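TRAP-type C4-dicarboxylate:H+ symport system substrate-binding component DctP (Shewanella oneidensis, PDB 4MX6) binds succinate and probably delivers it and related C4-dicarboxylates to a TRAP-type membrane symporter. Local coordinates at residues K104-T109 with A182-A187; R111-D116 with E323-K328. One frame throughout, in Å; residues are numbered along the deposited sequence.

In the fold
Both contacts draw one partner from the same connection, the loop between helices 86-91 and 124-132, which meets helix 184-191 through its earlier residues and the end of helix 305-326 through its later ones. Contact 1 is partly buried and polar: a carboxylate and two waters meet the start of a helix close to the succinate site. Contact 2, farther from the centre of the chain, is more buried and packs valines beside a single amide-amide bond, with one water between backbone carbonyls. The two touch directly, with S183 OG of contact 1 hydrogen-bonded to D116 OD2 of contact 2 and F105 packed on L112, illustrating how one irregular loop can join several helices.

Contact 1: residues K104-T109 with A182-A187; sequences KFERYT and ASDVLA
The contact between E106 and D184 is a polar one, a glutamate carboxylate laid against the N-terminus of helix 184-191 by the loop that follows helix 86-91. The E106 chain runs out extended beyond CG and meets the backbone amide of D184 with both oxygens. D184 N gives OE1 a nearly straight bond (3.1 Å, 170°) on the syn lone pair, and OE2, also 3.1 Å from D184 N, receives only a weak, bent one. A negative group so placed would probably be favoured by the helix dipole. S183 is the N-cap residue: its OG, 3.1 Å from L186 N, accepts from that amide, a capping bond, and OG is also hydrogen-bonded to D116. In the two-lobed fold of TRAP solute-binding proteins, this helix follows strand 177-180, which carries the succinate-binding R179, and K104, in the facing segment of the loop, is also a succinate-binding residue and is salt-bridged to D83. Water 1 spans the backbones, 2.9 Å from E106 N and 2.8 Å from A182 O. Water 2 donates to E106 OE1 at 2.9 Å and more weakly to A182 O. One like-charge approach remains, E106 OE1 lying 3.7 Å from D184 OD2 with the carboxylate planes turned 50° apart; the salt bridge from D184 OD1 to K199 probably eases it.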
loop_
_atom_site.group_PDB
_atom_site.type_symbol
_atom_site.label_atom_id
_atom_site.label_comp_id
_atom_site.label_asym_id
_atom_site.label_seq_id
_atom_site.Cartn_x
_atom_site.Cartn_y
_atom_site.Cartn_z
ATOM N N LYS A 104 -6.646 -1.003 3.277
ATOM C CA LYS A 104 -7.063 -2.205 4.005
ATOM C C LYS A 104 -7.634 -1.923 5.394
ATOM O O LYS A 104 -7.644 -2.795 6.259
ATOM C CB LYS A 104 -5.889 -3.207 4.076
ATOM C CG LYS A 104 -5.515 -3.778 2.697
ATOM C CD LYS A 104 -4.276 -4.647 2.716
ATOM C CE LYS A 104 -3.912 -5.100 1.305
ATOM N NZ LYS A 104 -2.587 -5.770 1.243
ATOM N N PHE A 105 -8.122 -0.703 5.603
ATOM C CA PHE A 105 -8.577 -0.265 6.920
ATOM C C PHE A 105 -10.090 -0.070 7.055
ATOM O O PHE A 105 -10.546 0.426 8.087
ATOM C CB PHE A 105 -7.853 1.026 7.300
ATOM C CG PHE A 105 -6.399 0.827 7.661
ATOM C CD1 PHE A 105 -6.045 0.343 8.906
ATOM C CD2 PHE A 105 -5.386 1.145 6.772
ATOM C CE1 PHE A 105 -4.710 0.177 9.262
ATOM C CE2 PHE A 105 -4.052 0.973 7.126
ATOM C CZ PHE A 105 -3.722 0.506 8.377
ATOM N N GLU A 106 -10.872 -0.463 6.051
ATOM C CA GLU A 106 -12.305 -0.151 6.030
ATOM C C GLU A 106 -13.105 -0.713 7.203
ATOM O O GLU A 106 -14.174 -0.193 7.524
ATOM C CB GLU A 106 -12.953 -0.582 4.705
ATOM C CG GLU A 106 -12.508 0.300 3.547
ATOM C CD GLU A 106 -13.059 -0.110 2.177
ATOM O OE1 GLU A 106 -13.684 -1.188 2.078
ATOM O OE2 GLU A 106 -12.847 0.650 1.186
ATOM N N ARG A 107 -12.633 -1.782 7.827
ATOM C CA ARG A 107 -13.349 -2.303 8.979
ATOM C C ARG A 107 -13.232 -1.387 10.187
ATOM O O ARG A 107 -14.012 -1.508 11.123
ATOM C CB ARG A 107 -12.861 -3.688 9.372
ATOM C CG ARG A 107 -13.649 -4.219 10.557
ATOM C CD ARG A 107 -13.381 -5.666 10.819
ATOM N NE ARG A 107 -11.966 -5.887 11.050
ATOM C CZ ARG A 107 -11.392 -7.081 11.088
ATOM N NH1 ARG A 107 -12.123 -8.173 10.903
ATOM N NH2 ARG A 107 -10.086 -7.177 11.304
ATOM N N TYR A 108 -12.258 -0.482 10.165
ATOM C CA TYR A 108 -11.961 0.366 11.323
ATOM C C TYR A 108 -12.249 1.853 11.097
ATOM O O TYR A 108 -12.546 2.574 12.045
ATOM C CB TYR A 108 -10.513 0.138 11.779
ATOM C CG TYR A 108 -10.284 -1.291 12.191
ATOM C CD1 TYR A 108 -10.663 -1.740 13.447
ATOM C CD2 TYR A 108 -9.719 -2.204 11.319
ATOM C CE1 TYR A 108 -10.484 -3.059 13.819
ATOM C CE2 TYR A 108 -9.535 -3.516 11.680
ATOM C CZ TYR A 108 -9.913 -3.945 12.931
ATOM O OH TYR A 108 -9.718 -5.270 13.281
ATOM N N THR A 109 -12.161 2.306 9.849
ATOM C CA THR A 109 -12.543 3.673 9.488
ATOM C C THR A 109 -12.873 3.712 8.007
ATOM O O THR A 109 -12.360 2.894 7.252
ATOM C CB THR A 109 -11.426 4.713 9.784
ATOM O OG1 THR A 109 -11.884 6.025 9.445
ATOM C CG2 THR A 109 -10.153 4.436 8.994
ATOM N N ALA A 182 -8.558 -5.545 -0.452
ATOM C CA ALA A 182 -9.917 -5.587 0.081
ATOM C C ALA A 182 -10.464 -4.189 0.390
ATOM O O ALA A 182 -10.520 -3.765 1.538
ATOM C CB ALA A 182 -9.983 -6.480 1.297
ATOM N N SER A 183 -10.869 -3.498 -0.668
ATOM C CA SER A 183 -11.331 -2.118 -0.631
ATOM C C SER A 183 -12.545 -1.946 -1.522
ATOM O O SER A 183 -12.511 -2.284 -2.702
ATOM C CB SER A 183 -10.229 -1.203 -1.148
ATOM O OG SER A 183 -10.761 0.060 -1.514
ATOM N N ASP A 184 -13.612 -1.389 -0.967
ATOM C CA ASP A 184 -14.782 -1.036 -1.771
ATOM C C ASP A 184 -14.457 0.015 -2.846
ATOM O O ASP A 184 -15.077 0.033 -3.914
ATOM C CB ASP A 184 -15.904 -0.477 -0.889
ATOM C CG ASP A 184 -16.545 -1.519 0.006
ATOM O OD1 ASP A 184 -16.472 -2.720 -0.309
ATOM O OD2 ASP A 184 -17.176 -1.108 1.011
ATOM N N VAL A 185 -13.528 0.924 -2.555
ATOM C CA VAL A 185 -13.179 1.940 -3.541
ATOM C C VAL A 185 -12.491 1.270 -4.739
ATOM O O VAL A 185 -12.793 1.599 -5.892
ATOM C CB VAL A 185 -12.263 3.041 -2.948
ATOM C CG1 VAL A 185 -11.823 4.002 -4.040
ATOM C CG2 VAL A 185 -12.973 3.807 -1.833
ATOM N N LEU A 186 -11.574 0.334 -4.476
ATOM C CA LEU A 186 -10.866 -0.318 -5.574
ATOM C C LEU A 186 -11.807 -1.212 -6.382
ATOM O O LEU A 186 -11.688 -1.302 -7.600
ATOM C CB LEU A 186 -9.638 -1.074 -5.063
ATOM C CG LEU A 186 -8.652 -0.160 -4.333
ATOM C CD1 LEU A 186 -7.478 -0.973 -3.839
ATOM C CD2 LEU A 186 -8.178 0.988 -5.220
ATOM N N ALA A 187 -12.777 -1.843 -5.726
ATOM C CA ALA A 187 -13.790 -2.593 -6.465
ATOM C C ALA A 187 -14.554 -1.637 -7.388
ATOM O O ALA A 187 -14.794 -1.941 -8.558
ATOM C CB ALA A 187 -14.735 -3.301 -5.521
HETATM O O HOH W 1 -10.369 -2.075 3.716
HETATM O O HOH W 2 -13.605 -4.028 1.692
#

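Contact 2: residues R111-D116 with E323-K328; sequences RLQVFD and EDQVGK
With CG anti to the carbonyl carbon (chi1 -73°) and the rest of the chain extended, Q113 brings its amide to Q325, whose side chain is extended in the same way, with its amide turned differently. The two meet obliquely, and Q113 NE2 donates to Q325 OE1 at 2.7 Å. The bond is short and fairly straight at the hydrogen (156°), yet NE2 stands above the carbonyl plane of Q325, well off either lone pair, while the acceptor lies only slightly out of the amide plane of Q113. The same NE2 also makes a weak bond to K110 O. Shortened to an alanine here, the Q113 side chain would probably leave Q325 OE1 without its amide donor and open a gap beside V185, which it also touches. Next to this polar bridge, the two methyls of V326 take separate partners on the loop. CG1 presses on V114 CB at 3.5 Å, tighter than usual for two carbons, and the valines cross at about a right angle; CG2 lies 3.7 Å from Q113 CB. Water 3 adds a backbone link by donating to both R111 O and V326 O, each 2.8 Å away, and thereby serves a carbonyl at the C-terminal end of helix 305-326. There G327, with positive phi, breaks the helix; its backbone angles would jam a CB against the preceding carbonyl, and helix 328-337 starts directly after it. The contact therefore sits at a junction of helices: V330 of helix 328-337 packs on V114 and I331 on V326, helix 184-191 reaches Q113 and D116, and helix 134-139 meets R111, L112 and F115.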
loop_
_atom_site.group_PDB
_atom_site.type_symbol
_atom_site.label_atom_id
_atom_site.label_comp_id
_atom_site.label_asym_id
_atom_site.label_seq_id
_atom_site.Cartn_x
_atom_site.Cartn_y
_atom_site.Cartn_z
ATOM N N ARG A 111 -12.436 6.763 6.575
ATOM C CA ARG A 111 -11.761 8.001 6.208
ATOM C C ARG A 111 -10.549 7.788 5.296
ATOM O O ARG A 111 -10.240 8.650 4.455
ATOM C CB ARG A 111 -11.353 8.766 7.464
ATOM C CG ARG A 111 -12.550 9.353 8.217
ATOM C CD ARG A 111 -12.153 9.907 9.584
ATOM N NE ARG A 111 -11.144 10.957 9.476
ATOM C CZ ARG A 111 -10.482 11.473 10.505
ATOM N NH1 ARG A 111 -10.696 11.014 11.725
ATOM N NH2 ARG A 111 -9.572 12.420 10.307
ATOM N N LEU A 112 -9.873 6.642 5.425
ATOM C CA LEU A 112 -8.672 6.377 4.635
ATOM C C LEU A 112 -8.983 6.024 3.181
ATOM O O LEU A 112 -8.070 5.975 2.355
ATOM C CB LEU A 112 -7.796 5.305 5.299
ATOM C CG LEU A 112 -7.163 5.783 6.612
ATOM C CD1 LEU A 112 -6.589 4.624 7.399
ATOM C CD2 LEU A 112 -6.081 6.812 6.336
ATOM N N GLN A 113 -10.268 5.822 2.877
ATOM C CA GLN A 113 -10.713 5.541 1.516
ATOM C C GLN A 113 -10.255 6.599 0.524
ATOM O O GLN A 113 -10.118 6.320 -0.666
ATOM C CB GLN A 113 -12.243 5.412 1.472
ATOM C CG GLN A 113 -12.730 4.135 2.101
ATOM C CD GLN A 113 -14.215 3.912 1.941
ATOM O OE1 GLN A 113 -14.646 2.807 1.616
ATOM N NE2 GLN A 113 -15.012 4.948 2.173
ATOM N N VAL A 114 -10.047 7.828 0.997
ATOM C CA VAL A 114 -9.563 8.893 0.133
ATOM C C VAL A 114 -8.308 8.468 -0.641
ATOM O O VAL A 114 -8.156 8.809 -1.812
ATOM C CB VAL A 114 -9.331 10.200 0.923
ATOM C CG1 VAL A 114 -8.244 10.053 1.980
ATOM C CG2 VAL A 114 -9.017 11.347 -0.043
ATOM N N PHE A 115 -7.425 7.719 0.007
ATOM C CA PHE A 115 -6.174 7.334 -0.621
ATOM C C PHE A 115 -6.342 6.411 -1.827
ATOM O O PHE A 115 -5.434 6.313 -2.648
ATOM C CB PHE A 115 -5.248 6.683 0.407
ATOM C CG PHE A 115 -4.567 7.664 1.324
ATOM C CD1 PHE A 115 -3.525 8.457 0.860
ATOM C CD2 PHE A 115 -4.943 7.762 2.661
ATOM C CE1 PHE A 115 -2.883 9.333 1.707
ATOM C CE2 PHE A 115 -4.297 8.640 3.513
ATOM C CZ PHE A 115 -3.264 9.426 3.033
ATOM N N ASP A 116 -7.474 5.714 -1.916
ATOM C CA ASP A 116 -7.724 4.764 -2.994
ATOM C C ASP A 116 -8.328 5.407 -4.238
ATOM O O ASP A 116 -8.471 4.747 -5.257
ATOM C CB ASP A 116 -8.689 3.682 -2.515
ATOM C CG ASP A 116 -8.033 2.633 -1.645
ATOM O OD1 ASP A 116 -6.788 2.593 -1.611
ATOM O OD2 ASP A 116 -8.776 1.840 -1.015
ATOM N N GLU A 323 -17.820 10.425 -2.086
ATOM C CA GLU A 323 -17.571 11.768 -1.576
ATOM C C GLU A 323 -18.136 11.971 -0.157
ATOM O O GLU A 323 -17.496 12.600 0.693
ATOM C CB GLU A 323 -18.133 12.815 -2.535
ATOM C CG GLU A 323 -17.820 14.230 -2.135
ATOM C CD GLU A 323 -18.600 15.194 -2.956
ATOM O OE1 GLU A 323 -18.259 15.331 -4.151
ATOM O OE2 GLU A 323 -19.568 15.773 -2.402
ATOM N N ASP A 324 -19.322 11.435 0.120
ATOM C CA ASP A 324 -19.911 11.599 1.459
ATOM C C ASP A 324 -19.086 10.954 2.577
ATOM O O ASP A 324 -18.849 11.584 3.615
ATOM C CB ASP A 324 -21.330 11.037 1.510
ATOM C CG ASP A 324 -22.335 11.940 0.846
ATOM O OD1 ASP A 324 -22.878 12.840 1.531
ATOM O OD2 ASP A 324 -22.585 11.742 -0.359
ATOM N N GLN A 325 -18.684 9.700 2.384
ATOM C CA GLN A 325 -17.934 8.957 3.397
ATOM C C GLN A 325 -16.565 9.551 3.641
ATOM O O GLN A 325 -16.024 9.475 4.750
ATOM C CB GLN A 325 -17.723 7.506 2.960
ATOM C CG GLN A 325 -18.979 6.675 2.828
ATOM C CD GLN A 325 -18.679 5.290 2.284
ATOM O OE1 GLN A 325 -17.688 4.665 2.659
ATOM N NE2 GLN A 325 -19.519 4.815 1.372
ATOM N N VAL A 326 -15.979 10.105 2.593
ATOM C CA VAL A 326 -14.601 10.522 2.661
ATOM C C VAL A 326 -14.508 11.969 3.104
ATOM O O VAL A 326 -13.582 12.352 3.823
ATOM C CB VAL A 326 -13.934 10.326 1.301
ATOM C CG1 VAL A 326 -12.667 11.126 1.222
ATOM C CG2 VAL A 326 -13.679 8.833 1.055
ATOM N N GLY A 327 -15.490 12.761 2.679
ATOM C CA GLY A 327 -15.518 14.190 2.942
ATOM C C GLY A 327 -15.091 14.979 1.719
ATOM O O GLY A 327 -13.967 14.852 1.251
ATOM N N LYS A 328 -15.985 15.814 1.203
ATOM C CA LYS A 328 -15.636 16.666 0.072
ATOM C C LYS A 328 -14.423 17.535 0.393
ATOM O O LYS A 328 -13.568 17.744 -0.459
ATOM C CB LYS A 328 -16.799 17.552 -0.340
ATOM C CG LYS A 328 -16.498 18.349 -1.594
ATOM C CD LYS A 328 -17.770 18.693 -2.335
ATOM C CE LYS A 328 -17.534 19.564 -3.572
ATOM N NZ LYS A 328 -16.991 20.922 -3.227
HETATM O O HOH W 3 -11.135 11.286 4.801
#